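Local coordinates for ribokinase (Staphylococcus aureus, PDB 3RY7), which catalyses the ATP- and magnesium-dependent phosphorylation of D-ribose at O-5, yielding D-ribose 5-phosphate, and is activated by monovalent cations, at residues A51-D56 with F260-N265; E153-K156 with T161-L164; A139-E142 with A147-S150. All blocks are in the same frame, centred on the assembly; numbering follows the deposited sequence.

Contact 1. Residues A51-D56 with F260-N265; sequences ARMQAD and FVSRLN
Ala55 and Ser262 bring the two backbones closest, their CA atoms 5.4 Å apart, where the chain leaving helix 42-52 passes the last turn of helix 252-263. The serine side chain touches both Met53 and Ala55. Its OG lies 3.3 Å from CB of Met53 and 3.6 Å from CG of Met53, so the hydroxyl rests against the root of the methionine and not against its sulfur. CB of Ser262 is in van der Waals contact with both neighbours, 3.5 Å from CB of Met53 and 4.2 Å from CB of Ala55. A chi1 of 71° sets OG between the backbone N and the carbonyl carbon of its own residue, and from there it hydrogen-bonds Ala259 O one turn back in the helix; this internal bond satisfies a hydroxyl whose neighbours across the contact are carbon. The two helices belong to the central alpha/beta core of a pfkB-family kinase, where strand 4-8 supports both segments: Ala55 and Val261 each pack on Val5. Helix 42-52 ends in a Schellman motif, with Gln54 at positive phi (71°) and Gln54 N bonded to Ala51 O at 2.9 Å. This reversal swings the chain round so that Met53 and Ala55, on the two flanks of Gln54, both send their CB atoms toward Ser262. Beyond CG the methionine bends at chi2 (-35°), and its end leaves the serine; the side chain packs on Ala281 of helix 271-283 and on Val301 of the second subunit. It lies about 8 Å from the side chain of Thr285, which probably binds the potassium ion. Gln54, whose end runs away from Ser262, packs on Leu298 of the second subunit, while Ser262 also touches Phe277.

Contact 2. Residues E153-K156 with T161-L164; sequences EIAK and TTVL
Ala155 meets Thr162 where helix 145-157 packs on strand 161-165, the second strand of a beta-alpha-beta unit that starts with strand 136-140. The helix runs across one face of the central mixed sheet, among its parallel strands, and this contact lies near its C-terminal end, just before the short loop into the strand. Glu153 points its CB away from the strand and packs on Leu179. Ile154 packs on Lys128, Ile131 and Ile132 of helix 128-132. Ala155 is the residue that faces the sheet: its CB sits 3.6 Å from CG2 of Thr162, a methyl-to-methyl contact. The same alanine touches Val137 of the neighbouring strand, so it spans two strands of the sheet. Lys156 contributes mainly backbone, its N lying 4.5 Å from CG2 of Thr162 while the aliphatic chain heads outward. Here the chains begin to converge on the loop, with the CA atoms of Lys156 and Thr161 6.7 Å apart. Along the strand, Thr161 turns to the other face, where its OG1 hydrogen-bonds Lys266 NZ. Thr162 divides its branches: chi1 61° sets OG1 between the backbone N and the carbonyl carbon and leaves CG2 anti to the carbonyl carbon, against Ala155, while OG1 is gripped by two hydrogen bonds, to Leu179 O and Asp181 N.

Contact 3. Residues A139-E142 with A147-S150; sequences AQLE and AIIS
Ile148 carries the helix side of this contact, its CG1, CG2 and CD1 spread over Ala139, Gln140 and Leu141. The apolar packing comes in two parts. CG2 of Ile148 rests 3.8 Å from CB of Ala139, with CG1 of Ile148 nearly as close at 4.0 Å, so the alanine methyl sits against both branches. Further out, CD1 of Ile148 meets CD2 of Leu141 at 3.8 Å, the two side chains crossing at about a right angle. The extended isoleucine chain (chi2 170°) carries CD1 this far past the alanine. Leu176 of helix 174-177 and Val143 also pack on Ile148.

A second kind of contact is methyl to carbonyl: CD1 of Ile148 lies 3.2 Å from Gln140 O, a tight approach of the methyl to the carbonyl oxygen. The hydrogen bonds of the strand side go to partners outside the two segments. Gln140 sends its CB away from the helix, and its NE2 bonds Gln46 OE1; Leu141 O accepts from Lys170 NZ. Glu142 uses OE1 toward Ser10 OG and Lys42 N, while OE2 hydrogen-bonds a glycerol, probably from the crystallisation liquor. Glu142 is expected to bind the sugar substrate, and it sits in the loop that follows strand 136-140, where the strand-to-helix loops of an alpha/beta fold commonly form the active site.

How the contacts relate
Following the chain from the N terminus, segment 51-56 opens first, and its partner 260-265 arrives only after some two hundred residues; contact 1 therefore spans a large loop that encloses both others. Within it, contact 3 closes a short loop between strand 136-140 and helix 145-157, and contact 2 then closes another between that helix and strand 161-165. These two follow in series without crossing, seating the same helix at both ends, their centres about 10 Å apart. Val163 O and Ala139 N, 3.0 Å apart and probably hydrogen-bonded, link them through the sheet. Contact 1, centred about 17 Å from contact 2, joins the turn after helix 42-52 to the last turn of helix 252-263.

Contact 1. Residues A51-D56 with F260-N265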
loop_
_atom_site.group_PDB
_atom_site.type_symbol
_atom_site.label_atom_id
_atom_site.label_comp_id
_atom_site.label_asym_id
_atom_site.label_seq_id
_atom_site.Cartn_x
_atom_site.Cartn_y
_atom_site.Cartn_z
ATOM N N ALA A 51 7.034 -14.354 -12.349
ATOM C CA ALA A 51 8.447 -14.178 -11.999
ATOM C C ALA A 51 8.667 -13.983 -10.485
ATOM O O ALA A 51 9.645 -14.467 -9.920
ATOM C CB ALA A 51 9.051 -13.023 -12.791
ATOM N N ARG A 52 7.756 -13.274 -9.833
ATOM C CA ARG A 52 7.854 -13.116 -8.382
ATOM C C ARG A 52 7.513 -14.420 -7.674
ATOM O O ARG A 52 7.906 -14.624 -6.530
ATOM C CB ARG A 52 7.001 -11.952 -7.866
ATOM C CG ARG A 52 7.734 -10.611 -7.965
ATOM C CD ARG A 52 6.882 -9.404 -7.582
ATOM N NE ARG A 52 7.543 -8.180 -8.033
ATOM C CZ ARG A 52 6.944 -7.000 -8.176
ATOM N NH1 ARG A 52 5.652 -6.853 -7.875
ATOM N NH2 ARG A 52 7.647 -5.958 -8.617
ATOM N N MET A 53 6.805 -15.309 -8.369
ATOM C CA MET A 53 6.571 -16.658 -7.865
ATOM C C MET A 53 7.764 -17.554 -8.162
ATOM O O MET A 53 7.715 -18.752 -7.924
ATOM C CB MET A 53 5.313 -17.251 -8.491
ATOM C CG MET A 53 4.036 -16.646 -7.965
ATOM S SD MET A 53 4.273 -16.259 -6.227
ATOM C CE MET A 53 2.618 -15.846 -5.739
ATOM N N GLN A 54 8.819 -16.965 -8.714
ATOM C CA GLN A 54 10.084 -17.654 -8.985
ATOM C C GLN A 54 10.064 -18.684 -10.133
ATOM O O GLN A 54 10.944 -19.545 -10.235
ATOM C CB GLN A 54 10.657 -18.246 -7.701
ATOM C CG GLN A 54 10.769 -17.199 -6.608
ATOM C CD GLN A 54 11.697 -17.613 -5.482
ATOM O OE1 GLN A 54 12.595 -18.442 -5.666
ATOM N NE2 GLN A 54 11.492 -17.025 -4.304
ATOM N N ALA A 55 9.067 -18.580 -11.004
ATOM C CA ALA A 55 9.106 -19.301 -12.270
ATOM C C ALA A 55 10.219 -18.685 -13.120
ATOM O O ALA A 55 10.512 -17.493 -13.002
ATOM C CB ALA A 55 7.757 -19.215 -12.978
ATOM N N ASP A 56 10.864 -19.511 -13.937
ATOM C CA ASP A 56 11.849 -19.059 -14.910
ATOM C C ASP A 56 11.102 -18.286 -15.991
ATOM O O ASP A 56 10.514 -18.900 -16.895
ATOM C CB ASP A 56 12.496 -20.281 -15.560
ATOM C CG ASP A 56 13.981 -20.378 -15.297
ATOM O OD1 ASP A 56 14.755 -20.202 -16.266
ATOM O OD2 ASP A 56 14.367 -20.659 -14.137
ATOM N N PHE A 260 -0.916 -19.298 -10.667
ATOM C CA PHE A 260 -1.503 -20.561 -11.105
ATOM C C PHE A 260 -0.506 -21.286 -11.977
ATOM O O PHE A 260 -0.113 -22.411 -11.678
ATOM C CB PHE A 260 -2.810 -20.313 -11.875
ATOM C CG PHE A 260 -3.331 -21.524 -12.619
ATOM C CD1 PHE A 260 -3.311 -21.563 -14.012
ATOM C CD2 PHE A 260 -3.857 -22.612 -11.936
ATOM C CE1 PHE A 260 -3.803 -22.666 -14.708
ATOM C CE2 PHE A 260 -4.344 -23.725 -12.628
ATOM C CZ PHE A 260 -4.315 -23.752 -14.013
ATOM N N VAL A 261 -0.056 -20.611 -13.029
ATOM C CA VAL A 261 0.907 -21.198 -13.957
ATOM C C VAL A 261 2.265 -21.531 -13.309
ATOM O O VAL A 261 2.898 -22.530 -13.673
ATOM C CB VAL A 261 1.098 -20.301 -15.203
ATOM C CG1 VAL A 261 2.211 -20.832 -16.077
ATOM C CG2 VAL A 261 -0.198 -20.228 -15.976
ATOM N N SER A 262 2.711 -20.710 -12.354
ATOM C CA SER A 262 3.973 -20.980 -11.655
ATOM C C SER A 262 3.929 -22.313 -10.883
ATOM O O SER A 262 4.947 -22.985 -10.697
ATOM C CB SER A 262 4.311 -19.835 -10.683
ATOM O OG SER A 262 3.443 -19.817 -9.550
ATOM N N ARG A 263 2.728 -22.685 -10.457
ATOM C CA ARG A 263 2.521 -23.801 -9.548
ATOM C C ARG A 263 2.097 -25.091 -10.274
ATOM O O ARG A 263 2.306 -26.195 -9.763
ATOM C CB ARG A 263 1.474 -23.396 -8.500
ATOM C CG ARG A 263 0.999 -24.507 -7.579
ATOM C CD ARG A 263 2.175 -25.212 -6.926
ATOM N NE ARG A 263 2.930 -24.334 -6.039
ATOM C CZ ARG A 263 2.753 -24.278 -4.720
ATOM N NH1 ARG A 263 1.835 -25.046 -4.131
ATOM N NH2 ARG A 263 3.500 -23.452 -3.989
ATOM N N LEU A 264 1.516 -24.946 -11.464
ATOM C CA LEU A 264 0.997 -26.086 -12.225
ATOM C C LEU A 264 2.093 -27.053 -12.632
ATOM O O LEU A 264 3.095 -26.648 -13.225
ATOM C CB LEU A 264 0.308 -25.609 -13.499
ATOM C CG LEU A 264 -1.101 -26.123 -13.784
ATOM C CD1 LEU A 264 -1.380 -26.044 -15.273
ATOM C CD2 LEU A 264 -1.332 -27.534 -13.260
ATOM N N ASN A 265 1.906 -28.333 -12.325
ATOM C CA ASN A 265 2.814 -29.359 -12.834
ATOM C C ASN A 265 2.539 -29.568 -14.312
ATOM O O ASN A 265 1.417 -29.336 -14.774
ATOM C CB ASN A 265 2.643 -30.678 -12.071
ATOM C CG ASN A 265 3.174 -30.604 -10.655
ATOM O OD1 ASN A 265 3.980 -29.728 -10.324
ATOM N ND2 ASN A 265 2.732 -31.531 -9.807
#

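Contact 2. Residues E153-K156 with T161-L164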
loop_
_atom_site.group_PDB
_atom_site.type_symbol
_atom_site.label_atom_id
_atom_site.label_comp_id
_atom_site.label_asym_id
_atom_site.label_seq_id
_atom_site.Cartn_x
_atom_site.Cartn_y
_atom_site.Cartn_z
ATOM N N GLU A 153 1.272 -22.114 -32.141
ATOM C CA GLU A 153 1.675 -23.133 -33.142
ATOM C C GLU A 153 3.054 -23.684 -32.831
ATOM O O GLU A 153 3.268 -24.905 -32.796
ATOM C CB GLU A 153 1.622 -22.575 -34.555
ATOM C CG GLU A 153 0.209 -22.367 -35.070
ATOM C CD GLU A 153 0.178 -21.503 -36.321
ATOM O OE1 GLU A 153 1.160 -20.739 -36.505
ATOM O OE2 GLU A 153 -0.820 -21.575 -37.095
ATOM N N ILE A 154 3.976 -22.779 -32.534
ATOM C CA ILE A 154 5.318 -23.159 -32.112
ATOM C C ILE A 154 5.307 -23.999 -30.849
ATOM O O ILE A 154 5.980 -25.039 -30.779
ATOM C CB ILE A 154 6.196 -21.915 -31.875
ATOM C CG1 ILE A 154 6.418 -21.152 -33.192
ATOM C CG2 ILE A 154 7.524 -22.297 -31.233
ATOM C CD1 ILE A 154 7.136 -19.824 -32.991
ATOM N N ALA A 155 4.568 -23.529 -29.843
ATOM C CA ALA A 155 4.463 -24.230 -28.575
ATOM C C ALA A 155 3.921 -25.644 -28.770
ATOM O O ALA A 155 4.545 -26.616 -28.372
ATOM C CB ALA A 155 3.561 -23.452 -27.623
ATOM N N LYS A 156 2.753 -25.727 -29.392
ATOM C CA LYS A 156 2.035 -26.980 -29.564
ATOM C C LYS A 156 2.877 -27.986 -30.357
ATOM O O LYS A 156 2.908 -29.173 -30.031
ATOM C CB LYS A 156 0.705 -26.710 -30.272
ATOM C CG LYS A 156 -0.238 -27.880 -30.378
ATOM C CD LYS A 156 -1.659 -27.464 -29.989
ATOM C CE LYS A 156 -2.647 -28.640 -30.062
ATOM N NZ LYS A 156 -2.810 -29.165 -31.457
ATOM N N THR A 161 2.905 -26.592 -23.308
ATOM C CA THR A 161 1.513 -26.323 -22.912
ATOM C C THR A 161 1.083 -24.871 -23.161
ATOM O O THR A 161 1.747 -23.936 -22.723
ATOM C CB THR A 161 1.304 -26.651 -21.420
ATOM O OG1 THR A 161 1.701 -28.003 -21.191
ATOM C CG2 THR A 161 -0.162 -26.472 -21.021
ATOM N N THR A 162 -0.022 -24.681 -23.874
ATOM C CA THR A 162 -0.503 -23.333 -24.133
ATOM C C THR A 162 -1.626 -22.906 -23.190
ATOM O O THR A 162 -2.547 -23.672 -22.915
ATOM C CB THR A 162 -0.990 -23.164 -25.565
ATOM O OG1 THR A 162 -2.080 -24.063 -25.807
ATOM C CG2 THR A 162 0.141 -23.436 -26.547
ATOM N N VAL A 163 -1.552 -21.673 -22.698
ATOM C CA VAL A 163 -2.608 -21.151 -21.851
ATOM C C VAL A 163 -3.058 -19.752 -22.256
ATOM O O VAL A 163 -2.263 -18.812 -22.337
ATOM C CB VAL A 163 -2.285 -21.306 -20.321
ATOM C CG1 VAL A 163 -0.854 -21.773 -20.088
ATOM C CG2 VAL A 163 -2.615 -20.053 -19.562
ATOM N N LEU A 164 -4.344 -19.632 -22.560
ATOM C CA LEU A 164 -4.906 -18.368 -23.002
ATOM C C LEU A 164 -5.853 -17.798 -21.951
ATOM O O LEU A 164 -6.822 -18.447 -21.548
ATOM C CB LEU A 164 -5.661 -18.512 -24.321
ATOM C CG LEU A 164 -6.374 -17.230 -24.785
ATOM C CD1 LEU A 164 -5.370 -16.172 -25.162
ATOM C CD2 LEU A 164 -7.327 -17.489 -25.942
#

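Contact 3. Residues A139-E142 with A147-S150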
loop_
_atom_site.group_PDB
_atom_site.type_symbol
_atom_site.label_atom_id
_atom_site.label_comp_id
_atom_site.label_asym_id
_atom_site.label_seq_id
_atom_site.Cartn_x
_atom_site.Cartn_y
_atom_site.Cartn_z
ATOM N N ALA A 139 -0.720 -16.266 -22.918
ATOM C CA ALA A 139 -1.051 -15.072 -23.675
ATOM C C ALA A 139 -2.351 -14.459 -23.172
ATOM O O ALA A 139 -3.149 -15.145 -22.551
ATOM C CB ALA A 139 -1.181 -15.395 -25.155
ATOM N N GLN A 140 -2.552 -13.188 -23.461
ATOM C CA GLN A 140 -3.810 -12.498 -23.276
ATOM C C GLN A 140 -4.179 -11.763 -24.538
ATOM O O GLN A 140 -3.422 -11.713 -25.459
ATOM C CB GLN A 140 -3.756 -11.514 -22.106
ATOM C CG GLN A 140 -2.948 -11.955 -20.968
ATOM C CD GLN A 140 -1.510 -11.790 -21.208
ATOM O OE1 GLN A 140 -1.096 -10.909 -21.887
ATOM N NE2 GLN A 140 -0.751 -12.669 -20.680
ATOM N N LEU A 141 -5.348 -11.178 -24.559
ATOM C CA LEU A 141 -5.824 -10.562 -25.790
ATOM C C LEU A 141 -5.531 -9.051 -25.916
ATOM O O LEU A 141 -6.217 -8.364 -26.658
ATOM C CB LEU A 141 -7.318 -10.844 -25.979
ATOM C CG LEU A 141 -7.720 -12.323 -26.045
ATOM C CD1 LEU A 141 -9.221 -12.503 -26.221
ATOM C CD2 LEU A 141 -6.983 -12.995 -27.197
ATOM N N GLU A 142 -4.537 -8.541 -25.189
ATOM C CA GLU A 142 -4.078 -7.152 -25.405
ATOM C C GLU A 142 -2.959 -7.116 -26.457
ATOM O O GLU A 142 -2.261 -6.113 -26.631
ATOM C CB GLU A 142 -3.651 -6.495 -24.086
ATOM C CG GLU A 142 -4.839 -6.361 -23.113
ATOM C CD GLU A 142 -4.544 -5.508 -21.878
ATOM O OE1 GLU A 142 -3.376 -5.456 -21.426
ATOM O OE2 GLU A 142 -5.502 -4.901 -21.360
ATOM N N ALA A 147 -0.572 -12.933 -33.786
ATOM C CA ALA A 147 0.652 -13.149 -33.030
ATOM C C ALA A 147 0.505 -14.312 -32.045
ATOM O O ALA A 147 1.442 -15.099 -31.853
ATOM C CB ALA A 147 1.082 -11.877 -32.281
ATOM N N ILE A 148 -0.652 -14.388 -31.391
ATOM C CA ILE A 148 -0.883 -15.445 -30.415
ATOM C C ILE A 148 -0.944 -16.819 -31.118
ATOM O O ILE A 148 -0.351 -17.787 -30.653
ATOM C CB ILE A 148 -2.164 -15.201 -29.589
ATOM C CG1 ILE A 148 -2.080 -13.878 -28.794
ATOM C CG2 ILE A 148 -2.391 -16.374 -28.614
ATOM C CD1 ILE A 148 -3.387 -13.480 -28.180
ATOM N N ILE A 149 -1.645 -16.880 -32.245
ATOM C CA ILE A 149 -1.725 -18.117 -33.033
ATOM C C ILE A 149 -0.324 -18.626 -33.370
ATOM O O ILE A 149 -0.005 -19.813 -33.207
ATOM C CB ILE A 149 -2.540 -17.911 -34.315
ATOM C CG1 ILE A 149 -4.025 -17.778 -33.982
ATOM C CG2 ILE A 149 -2.336 -19.078 -35.275
ATOM C CD1 ILE A 149 -4.876 -17.362 -35.180
ATOM N N SER A 150 0.544 -17.714 -33.784
ATOM C CA SER A 150 1.871 -18.129 -34.208
ATOM C C SER A 150 2.715 -18.662 -33.034
ATOM O O SER A 150 3.480 -19.633 -33.184
ATOM C CB SER A 150 2.565 -16.988 -34.960
ATOM O OG SER A 150 3.819 -16.710 -34.380
#